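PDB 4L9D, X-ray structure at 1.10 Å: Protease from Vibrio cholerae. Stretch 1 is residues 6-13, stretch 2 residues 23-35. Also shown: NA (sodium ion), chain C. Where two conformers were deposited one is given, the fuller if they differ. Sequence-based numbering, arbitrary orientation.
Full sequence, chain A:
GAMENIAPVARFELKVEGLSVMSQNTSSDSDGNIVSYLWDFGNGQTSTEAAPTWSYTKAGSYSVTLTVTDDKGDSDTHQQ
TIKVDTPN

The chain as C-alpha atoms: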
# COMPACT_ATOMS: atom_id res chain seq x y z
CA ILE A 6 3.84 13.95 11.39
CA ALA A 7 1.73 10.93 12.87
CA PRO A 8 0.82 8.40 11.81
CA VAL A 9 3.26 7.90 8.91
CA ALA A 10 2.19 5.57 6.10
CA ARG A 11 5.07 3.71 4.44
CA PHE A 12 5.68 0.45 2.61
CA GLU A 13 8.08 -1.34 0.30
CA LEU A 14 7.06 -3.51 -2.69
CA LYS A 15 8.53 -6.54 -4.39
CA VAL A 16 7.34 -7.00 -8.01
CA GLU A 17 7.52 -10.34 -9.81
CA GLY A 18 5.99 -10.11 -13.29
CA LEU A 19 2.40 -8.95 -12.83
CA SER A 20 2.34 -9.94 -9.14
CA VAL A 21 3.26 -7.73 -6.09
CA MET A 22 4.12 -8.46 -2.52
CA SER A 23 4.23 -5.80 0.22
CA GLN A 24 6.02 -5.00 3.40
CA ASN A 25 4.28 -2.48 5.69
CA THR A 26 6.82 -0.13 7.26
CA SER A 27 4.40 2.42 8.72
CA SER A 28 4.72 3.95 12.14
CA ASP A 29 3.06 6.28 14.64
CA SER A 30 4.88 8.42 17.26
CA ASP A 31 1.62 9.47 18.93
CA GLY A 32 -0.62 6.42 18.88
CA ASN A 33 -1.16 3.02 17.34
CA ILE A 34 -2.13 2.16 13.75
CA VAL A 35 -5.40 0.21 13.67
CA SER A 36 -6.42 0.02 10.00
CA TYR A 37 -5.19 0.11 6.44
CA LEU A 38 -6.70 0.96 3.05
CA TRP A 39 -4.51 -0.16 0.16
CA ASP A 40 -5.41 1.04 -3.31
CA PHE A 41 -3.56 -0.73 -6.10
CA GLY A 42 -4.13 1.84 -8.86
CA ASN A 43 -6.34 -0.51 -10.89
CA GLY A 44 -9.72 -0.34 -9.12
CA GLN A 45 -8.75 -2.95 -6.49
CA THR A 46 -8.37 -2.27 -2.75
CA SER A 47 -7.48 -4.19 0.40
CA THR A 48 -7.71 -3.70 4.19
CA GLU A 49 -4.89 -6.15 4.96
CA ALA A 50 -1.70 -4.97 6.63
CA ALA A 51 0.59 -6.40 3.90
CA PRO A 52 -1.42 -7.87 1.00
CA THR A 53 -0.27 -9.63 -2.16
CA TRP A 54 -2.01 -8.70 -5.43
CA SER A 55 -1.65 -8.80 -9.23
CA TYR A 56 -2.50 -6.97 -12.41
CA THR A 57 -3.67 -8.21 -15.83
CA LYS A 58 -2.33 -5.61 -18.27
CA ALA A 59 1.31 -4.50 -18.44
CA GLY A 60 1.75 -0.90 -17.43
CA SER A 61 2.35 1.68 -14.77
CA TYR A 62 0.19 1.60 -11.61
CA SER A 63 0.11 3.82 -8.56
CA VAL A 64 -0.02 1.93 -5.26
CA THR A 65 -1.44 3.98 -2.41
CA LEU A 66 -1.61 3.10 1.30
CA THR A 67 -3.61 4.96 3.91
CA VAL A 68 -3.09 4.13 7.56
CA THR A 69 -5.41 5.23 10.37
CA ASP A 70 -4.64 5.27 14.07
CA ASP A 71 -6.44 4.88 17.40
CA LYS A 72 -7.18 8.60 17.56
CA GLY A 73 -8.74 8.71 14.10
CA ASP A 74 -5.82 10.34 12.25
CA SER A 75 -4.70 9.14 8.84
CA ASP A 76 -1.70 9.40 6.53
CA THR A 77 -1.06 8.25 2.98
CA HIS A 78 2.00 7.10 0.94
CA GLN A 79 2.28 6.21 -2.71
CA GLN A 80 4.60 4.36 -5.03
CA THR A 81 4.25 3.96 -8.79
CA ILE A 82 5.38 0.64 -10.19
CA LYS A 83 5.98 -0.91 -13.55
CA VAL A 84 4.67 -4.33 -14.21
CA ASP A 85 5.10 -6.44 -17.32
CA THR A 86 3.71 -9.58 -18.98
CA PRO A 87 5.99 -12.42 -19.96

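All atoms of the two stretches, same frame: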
# COMPACT_ATOMS: atom_id res chain seq x y z
N ILE A 6 3.28 14.30 10.06
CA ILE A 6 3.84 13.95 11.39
C ILE A 6 3.41 12.55 11.95
O ILE A 6 4.32 11.78 12.32
CB ILE A 6 3.69 15.08 12.48
CG1 ILE A 6 2.49 16.01 12.19
CG2 ILE A 6 5.02 15.83 12.65
CD1 ILE A 6 2.58 17.45 12.70
N ALA A 7 2.10 12.22 12.24
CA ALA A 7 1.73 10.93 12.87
C ALA A 7 0.29 10.70 12.62
O ALA A 7 -0.57 11.62 12.74
CB ALA A 7 1.98 11.09 14.47
N PRO A 8 -0.07 9.49 12.20
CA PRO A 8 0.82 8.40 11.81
C PRO A 8 1.59 8.71 10.50
O PRO A 8 1.34 9.72 9.85
CB PRO A 8 -0.16 7.24 11.62
CG PRO A 8 -1.38 7.88 11.13
CD PRO A 8 -1.48 9.15 11.91
N VAL A 9 2.50 7.82 10.17
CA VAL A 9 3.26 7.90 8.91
C VAL A 9 3.04 6.61 8.15
O VAL A 9 3.49 5.53 8.59
CB VAL A 9 4.76 8.15 9.14
CG1 VAL A 9 5.44 8.24 7.78
CG2 VAL A 9 4.99 9.44 9.92
N ALA A 10 2.37 6.70 7.01
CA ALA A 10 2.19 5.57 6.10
C ALA A 10 3.48 5.32 5.32
O ALA A 10 4.09 6.27 4.81
CB ALA A 10 1.06 5.85 5.10
N ARG A 11 3.85 4.05 5.20
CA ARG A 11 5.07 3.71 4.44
C ARG A 11 5.06 2.24 4.15
O ARG A 11 4.55 1.43 4.95
CB ARG A 11 6.32 4.09 5.28
CG ARG A 11 7.59 4.13 4.45
CD ARG A 11 8.80 4.60 5.30
NE ARG A 11 9.00 3.69 6.40
CZ ARG A 11 10.08 3.72 7.20
NH1 ARG A 11 11.11 4.53 6.94
NH2 ARG A 11 10.13 2.89 8.20
N PHE A 12 5.61 1.86 2.99
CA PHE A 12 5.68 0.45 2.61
C PHE A 12 6.84 0.28 1.61
O PHE A 12 7.33 1.25 1.05
CB PHE A 12 4.36 -0.06 2.02
CG PHE A 12 3.91 0.71 0.79
CD1 PHE A 12 4.46 0.47 -0.44
CD2 PHE A 12 2.87 1.62 0.85
CE1 PHE A 12 4.03 1.17 -1.54
CE2 PHE A 12 2.47 2.33 -0.26
CZ PHE A 12 3.03 2.08 -1.49
N GLU A 13 7.18 -0.98 1.40
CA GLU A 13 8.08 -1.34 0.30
C GLU A 13 7.44 -2.48 -0.50
O GLU A 13 6.72 -3.33 0.08
CB GLU A 13 9.46 -1.77 0.81
CG GLU A 13 10.12 -0.68 1.61
CD GLU A 13 11.56 -0.90 2.04
OE1 GLU A 13 12.18 -1.89 1.59
OE2 GLU A 13 12.09 -0.03 2.80
N SER A 23 4.01 -7.01 -0.56
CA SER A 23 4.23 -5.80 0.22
C SER A 23 4.86 -6.09 1.57
O SER A 23 4.67 -7.15 2.18
CB SER A 23 2.95 -5.01 0.37
OG SER A 23 1.99 -5.72 1.14
N GLN A 24 5.58 -5.09 2.04
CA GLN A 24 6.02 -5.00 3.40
C GLN A 24 5.55 -3.66 3.97
O GLN A 24 5.80 -2.62 3.37
CB GLN A 24 7.55 -5.12 3.52
CG GLN A 24 7.99 -5.11 4.94
CD GLN A 24 9.50 -4.92 5.15
OE1 GLN A 24 10.01 -5.45 6.07
NE2 GLN A 24 10.13 -4.07 4.38
N ASN A 25 4.81 -3.71 5.06
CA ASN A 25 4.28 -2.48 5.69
C ASN A 25 5.30 -1.94 6.66
O ASN A 25 5.63 -2.64 7.61
CB ASN A 25 2.96 -2.79 6.34
CG ASN A 25 2.18 -1.54 6.61
OD1 ASN A 25 2.74 -0.53 7.05
ND2 ASN A 25 0.89 -1.61 6.37
N THR A 26 5.78 -0.75 6.45
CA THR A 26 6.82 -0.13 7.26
C THR A 26 6.34 1.18 7.88
O THR A 26 7.13 2.08 8.18
CB THR A 26 8.12 0.04 6.44
OG1 THR A 26 7.88 0.97 5.40
CG2 THR A 26 8.63 -1.30 5.91
N SER A 27 5.03 1.25 8.13
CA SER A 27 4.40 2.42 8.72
C SER A 27 4.70 2.54 10.18
O SER A 27 5.14 1.55 10.82
CB SER A 27 2.86 2.32 8.48
OG SER A 27 2.51 2.24 7.13
N SER A 28 4.45 3.70 10.78
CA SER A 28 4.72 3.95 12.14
C SER A 28 3.81 5.04 12.70
O SER A 28 3.11 5.74 11.96
CB SER A 28 6.18 4.25 12.36
OG SER A 28 6.50 5.43 11.67
N ASP A 29 3.86 5.23 14.01
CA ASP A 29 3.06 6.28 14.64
C ASP A 29 3.72 6.66 15.95
O ASP A 29 3.81 5.82 16.87
CB ASP A 29 1.63 5.79 14.93
CG ASP A 29 0.66 6.88 15.24
OD1 ASP A 29 1.04 8.02 15.56
OD2 ASP A 29 -0.57 6.53 15.20
N SER A 30 4.19 7.90 16.04
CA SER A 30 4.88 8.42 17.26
C SER A 30 3.91 8.88 18.32
O SER A 30 4.34 9.21 19.42
CB SER A 30 5.83 9.51 16.91
OG SER A 30 5.19 10.60 16.33
N ASP A 31 2.62 8.93 18.01
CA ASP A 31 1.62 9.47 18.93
C ASP A 31 0.35 8.61 18.88
O ASP A 31 -0.76 9.12 18.84
CB ASP A 31 1.30 10.94 18.56
CG ASP A 31 0.43 11.60 19.55
OD1 ASP A 31 0.58 11.31 20.76
OD2 ASP A 31 -0.33 12.53 19.14
N GLY A 32 0.50 7.29 18.85
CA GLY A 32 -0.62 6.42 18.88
C GLY A 32 -0.27 5.09 18.23
O GLY A 32 0.92 4.77 18.05
N ASN A 33 -1.28 4.35 17.87
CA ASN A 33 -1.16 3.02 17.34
C ASN A 33 -2.00 2.90 16.07
O ASN A 33 -3.16 3.24 16.08
CB ASN A 33 -1.69 1.99 18.39
CG ASN A 33 -0.88 2.02 19.65
OD1 ASN A 33 0.24 1.50 19.67
ND2 ASN A 33 -1.36 2.64 20.65
N ILE A 34 -1.41 2.40 15.00
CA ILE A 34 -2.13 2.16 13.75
C ILE A 34 -3.11 1.00 13.94
O ILE A 34 -2.70 -0.07 14.40
CB ILE A 34 -1.18 1.95 12.56
CG1 ILE A 34 -0.40 3.25 12.30
CG2 ILE A 34 -1.95 1.50 11.32
CD1 ILE A 34 0.78 3.09 11.36
N VAL A 35 -4.36 1.19 13.53
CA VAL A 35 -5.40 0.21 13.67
C VAL A 35 -5.99 -0.29 12.36
O VAL A 35 -6.67 -1.32 12.38
CB VAL A 35 -6.53 0.68 14.60
CG1 VAL A 35 -5.97 1.05 15.99
CG2 VAL A 35 -7.33 1.83 14.02
NA NA C . 3.19 4.39 18.59
O HOH W 1 6.70 9.83 13.62
O HOH W 2 6.71 5.01 8.95
O HOH W 3 10.44 1.47 4.38
O HOH W 4 12.44 -2.12 5.34
O HOH W 5 3.05 6.21 20.16
O HOH W 6 2.55 3.02 20.47
O HOH W 7 3.25 2.55 17.21
O HOH W 8 5.56 4.15 19.03

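The two stretches run antiparallel, and reciprocal backbone pairs form at E13–Q24 and again at V9–S28, with A7 and P8 packing beyond. At E13 and Q24 the bonds are E13 N to Q24 O and Q24 N to E13 O, both at 2.9 Å. V9 and S28 repeat the pairing as a single bridge, V9 N reaching S28 O at 2.8 Å and S28 N reaching V9 O at 3.0 Å.

After the non-hydrogen-bonded pair F12–N25, T26 N still donates to R11 O at 2.9 Å, but R11 N turns to S27 OG (3.0 Å). T26 O, freed from strand pairing, is claimed by the arginine: R11 NE at 3.0 Å and R11 NH2 at 3.1 Å, with the oxygen near the guanidinium plane. Water 2 also donates to T26 O and to V9 O. N25 braces the turn from within, its OD1 accepting from S27 N at 3.1 Å. Water 3 links E13 OE2 to T26 OG1.

Toward the other end, apolar atoms pack: P8, after a cis peptide bond, sets CB 4.1 Å from I34 CG1. A7 CB sits against the carboxylate of D29, 3.4 Å from D29 OD1. D29 OD1 accepts from D31 N at 3.1 Å, while D29 O and G32 O bind sodium. G32's backbone angles by themselves call for glycine. Together the stretches bury 650 Å².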